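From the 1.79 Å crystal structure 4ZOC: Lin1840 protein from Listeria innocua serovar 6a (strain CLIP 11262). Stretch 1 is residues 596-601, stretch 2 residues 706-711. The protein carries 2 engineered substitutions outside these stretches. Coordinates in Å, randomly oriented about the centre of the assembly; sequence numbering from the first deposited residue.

Stretch 1 (596-601) YPFGYG
Stretch 2, residues 706-711: GTSSED

Two carbonyl oxygens that cannot bond to each other lie unusually close in this contact: G599 O is 3.0 Å from T707 O, both of them acceptors. T707 O accepts a hydrogen bond from water 1 (2.8 Å), which in turn accepts one from G601 N (3.0 Å), while G599 O meets S708 CA at 3.3 Å in a CA-H...O contact, with 127° at the hydrogen.

Neither stretch forms regular helix or strand here. P597 to Y600 make a type II beta turn, closed by Y600 N to P597 O at 3.2 Å. F598 (phi/psi -54/136) and G599 (82/4) occupy its central positions. The positive phi favours glycine, and so does the packing: the backbones are in closest register at G599 and S708, with CA atoms 4.1 Å apart, and an ideal CB on G599 would sit only 3.2 Å from both S709 N and S708 CA.

The turn leaves F598 O free to accept two hydrogen bonds from S709, from OG at 2.7 Å and from N at 3.1 Å (155°). S709 has phi/psi -71/-13 and chi1 p (61°), so its short side chain, pointing toward the turn, brings the hydroxyl to the same carbonyl as its amide. F598 is t (chi1 -177°, chi2 85°), and S709 CB lies at its ring edge, near the plane.

S708, extended at -157/179, is also p (80°). Its OG turns back into its own stretch, accepting from E710 N (3.0 Å) and D711 N (2.9 Å), while its CB packs 3.3 Å from G599 O. T707 N to D711 O, 3.0 Å, ties this loop together.

P597 CG meets E710 CG at 4.1 Å, the rigid proline ring (C-gamma endo) resting against the aliphatic part of an exposed glutamate whose chi1 and chi2 are both m.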

ATOM      1  N   TYR A 596       3.541  14.824  12.330  1.00  7.82           N
ATOM      2  CA  TYR A 596       2.517  15.123  13.350  1.00  7.91           C
ATOM      3  C   TYR A 596       1.440  14.015  13.369  1.00  7.14           C
ATOM      4  O   TYR A 596       1.059  13.485  12.313  1.00  7.23           O
ATOM      5  CB  TYR A 596       1.749  16.420  13.019  1.00  9.11           C
ATOM      6  CG  TYR A 596       2.601  17.700  12.910  1.00  8.31           C
ATOM      7  CD1 TYR A 596       3.258  18.185  14.024  1.00  8.32           C
ATOM      8  CD2 TYR A 596       2.613  18.484  11.741  1.00  7.94           C
ATOM      9  CE1 TYR A 596       3.967  19.366  13.971  1.00  9.44           C
ATOM     10  CE2 TYR A 596       3.294  19.686  11.687  1.00  8.32           C
ATOM     11  CZ  TYR A 596       3.991  20.113  12.807  1.00  8.95           C
ATOM     12  OH  TYR A 596       4.692  21.330  12.784  1.00 10.98           O
ATOM     13  N   PRO A 597       1.021  13.612  14.553  1.00  7.66           N
ATOM     14  CA  PRO A 597       0.121  12.486  14.701  1.00  7.88           C
ATOM     15  C   PRO A 597      -1.346  12.843  14.847  1.00  7.09           C
ATOM     16  O   PRO A 597      -1.689  13.957  15.085  1.00  7.53           O
ATOM     17  CB  PRO A 597       0.631  11.829  15.985  1.00  8.64           C
ATOM     18  CG  PRO A 597       1.019  13.040  16.819  1.00  7.97           C
ATOM     19  CD  PRO A 597       1.626  13.995  15.860  1.00  7.92           C
ATOM     20  N   PHE A 598      -2.174  11.800  14.740  1.00  6.49           N
ATOM     21  CA  PHE A 598      -3.566  11.852  14.929  1.00  7.16           C
ATOM     22  C   PHE A 598      -3.816  12.500  16.344  1.00  8.06           C
ATOM     23  O   PHE A 598      -3.229  12.094  17.350  1.00  9.53           O
ATOM     24  CB  PHE A 598      -4.155  10.479  14.924  1.00  7.52           C
ATOM     25  CG  PHE A 598      -5.680  10.474  15.053  1.00  9.36           C
ATOM     26  CD1 PHE A 598      -6.494  10.625  13.929  1.00  7.34           C
ATOM     27  CD2 PHE A 598      -6.280  10.353  16.294  1.00  8.80           C
ATOM     28  CE1 PHE A 598      -7.873  10.622  14.047  1.00  8.58           C
ATOM     29  CE2 PHE A 598      -7.686  10.350  16.441  1.00  9.23           C
ATOM     30  CZ  PHE A 598      -8.469  10.478  15.311  1.00  7.84           C
ATOM     31  N   GLY A 599      -4.761  13.408  16.378  1.00  8.08           N
ATOM     32  CA  GLY A 599      -5.277  14.006  17.602  1.00  7.90           C
ATOM     33  C   GLY A 599      -4.398  15.153  18.118  1.00  7.69           C
ATOM     34  O   GLY A 599      -4.723  15.711  19.116  1.00  8.87           O
ATOM     35  N   TYR A 600      -3.330  15.538  17.388  1.00  9.39           N
ATOM     36  CA  TYR A 600      -2.483  16.652  17.745  1.00  8.99           C
ATOM     37  C   TYR A 600      -2.967  18.038  17.263  1.00  9.27           C
ATOM     38  O   TYR A 600      -3.338  18.226  16.087  1.00  9.32           O
ATOM     39  CB  TYR A 600      -1.101  16.455  17.163  1.00 10.29           C
ATOM     40  CG  TYR A 600      -0.164  17.631  17.321  1.00 10.82           C
ATOM     41  CD1 TYR A 600       0.406  17.909  18.536  1.00 13.82           C
ATOM     42  CD2 TYR A 600       0.194  18.395  16.243  1.00 11.23           C
ATOM     43  CE1 TYR A 600       1.258  18.982  18.699  1.00 11.16           C
ATOM     44  CE2 TYR A 600       1.057  19.447  16.366  1.00 10.97           C
ATOM     45  CZ  TYR A 600       1.603  19.721  17.603  1.00 12.33           C
ATOM     46  OH  TYR A 600       2.489  20.775  17.673  1.00 12.87           O
ATOM     47  N   GLY A 601      -2.855  19.036  18.165  1.00  8.32           N
ATOM     48  CA  GLY A 601      -3.136  20.444  17.830  1.00  9.14           C
ATOM     49  C   GLY A 601      -2.786  21.272  19.063  1.00  9.82           C
ATOM     50  O   GLY A 601      -2.896  20.813  20.213  1.00 11.19           O
ATOM     51  N   GLY A 706      -6.396  11.352  27.096  1.00 11.95           N
ATOM     52  CA  GLY A 706      -5.526  12.502  26.907  1.00 11.73           C
ATOM     53  C   GLY A 706      -6.019  13.455  25.841  1.00  9.93           C
ATOM     54  O   GLY A 706      -7.205  13.515  25.540  1.00 13.62           O
ATOM     55  N   THR A 707      -5.066  14.159  25.234  1.00  9.86           N
ATOM     56  CA  THR A 707      -5.387  15.280  24.338  1.00 10.08           C
ATOM     57  C   THR A 707      -4.791  15.156  22.896  1.00 10.06           C
ATOM     58  O   THR A 707      -4.881  16.100  22.103  1.00  9.40           O
ATOM     59  CB  THR A 707      -4.911  16.618  24.926  1.00 10.92           C
ATOM     60  OG1 THR A 707      -3.495  16.511  25.224  1.00 11.18           O
ATOM     61  CG2 THR A 707      -5.667  16.947  26.216  1.00 10.74           C
ATOM     62  N   SER A 708      -4.159  14.022  22.657  1.00 10.45           N
ATOM     63  CA  SER A 708      -3.755  13.457  21.381  1.00  9.85           C
ATOM     64  C   SER A 708      -3.580  11.952  21.477  1.00  8.92           C
ATOM     65  O   SER A 708      -3.756  11.354  22.534  1.00  8.69           O
ATOM     66  CB  SER A 708      -2.477  14.083  20.855  1.00  9.51           C
ATOM     67  OG  SER A 708      -1.293  13.582  21.434  1.00 10.55           O
ATOM     68  N   SER A 709      -3.224  11.321  20.347  1.00  8.89           N
ATOM     69  CA  SER A 709      -2.939   9.890  20.358  1.00  9.20           C
ATOM     70  C   SER A 709      -1.638   9.570  21.064  1.00  9.81           C
ATOM     71  O   SER A 709      -1.421   8.403  21.336  1.00  9.73           O
ATOM     72  CB  SER A 709      -2.919   9.270  18.967  1.00  8.30           C
ATOM     73  OG  SER A 709      -1.909   9.847  18.128  1.00 10.31           O
ATOM     74  N   GLU A 710      -0.822  10.594  21.325  1.00 10.01           N
ATOM     75  CA  GLU A 710       0.472  10.481  22.016  1.00 13.78           C
ATOM     76  C   GLU A 710       0.432  11.005  23.474  1.00 12.63           C
ATOM     77  O   GLU A 710       1.091  10.435  24.379  1.00 14.03           O
ATOM     78  CB  GLU A 710       1.593  11.178  21.197  1.00 14.71           C
ATOM     79  CG  GLU A 710       1.875  10.436  19.924  1.00 18.94           C
ATOM     80  CD  GLU A 710       2.356   8.988  20.170  1.00 25.05           C
ATOM     81  OE1 GLU A 710       3.183   8.865  21.070  1.00 38.93           O
ATOM     82  OE2 GLU A 710       1.976   7.984  19.476  1.00 26.22           O
ATOM     83  N   ASP A 711      -0.322  12.058  23.710  1.00 11.50           N
ATOM     84  CA  ASP A 711      -0.270  12.780  24.976  1.00 11.18           C
ATOM     85  C   ASP A 711      -1.364  12.269  25.915  1.00 11.88           C
ATOM     86  O   ASP A 711      -2.446  12.845  25.975  1.00 11.34           O
ATOM     87  CB  ASP A 711      -0.465  14.263  24.716  1.00 14.67           C
ATOM     88  CG  ASP A 711       0.716  14.922  24.081  1.00 17.53           C
ATOM     89  OD1 ASP A 711       1.818  14.382  24.099  1.00 17.47           O
ATOM     90  OD2 ASP A 711       0.538  16.042  23.543  1.00 17.68           O
TER
HETATM   91  O   HOH W   1      -3.022  17.802  20.947  1.00  8.73           O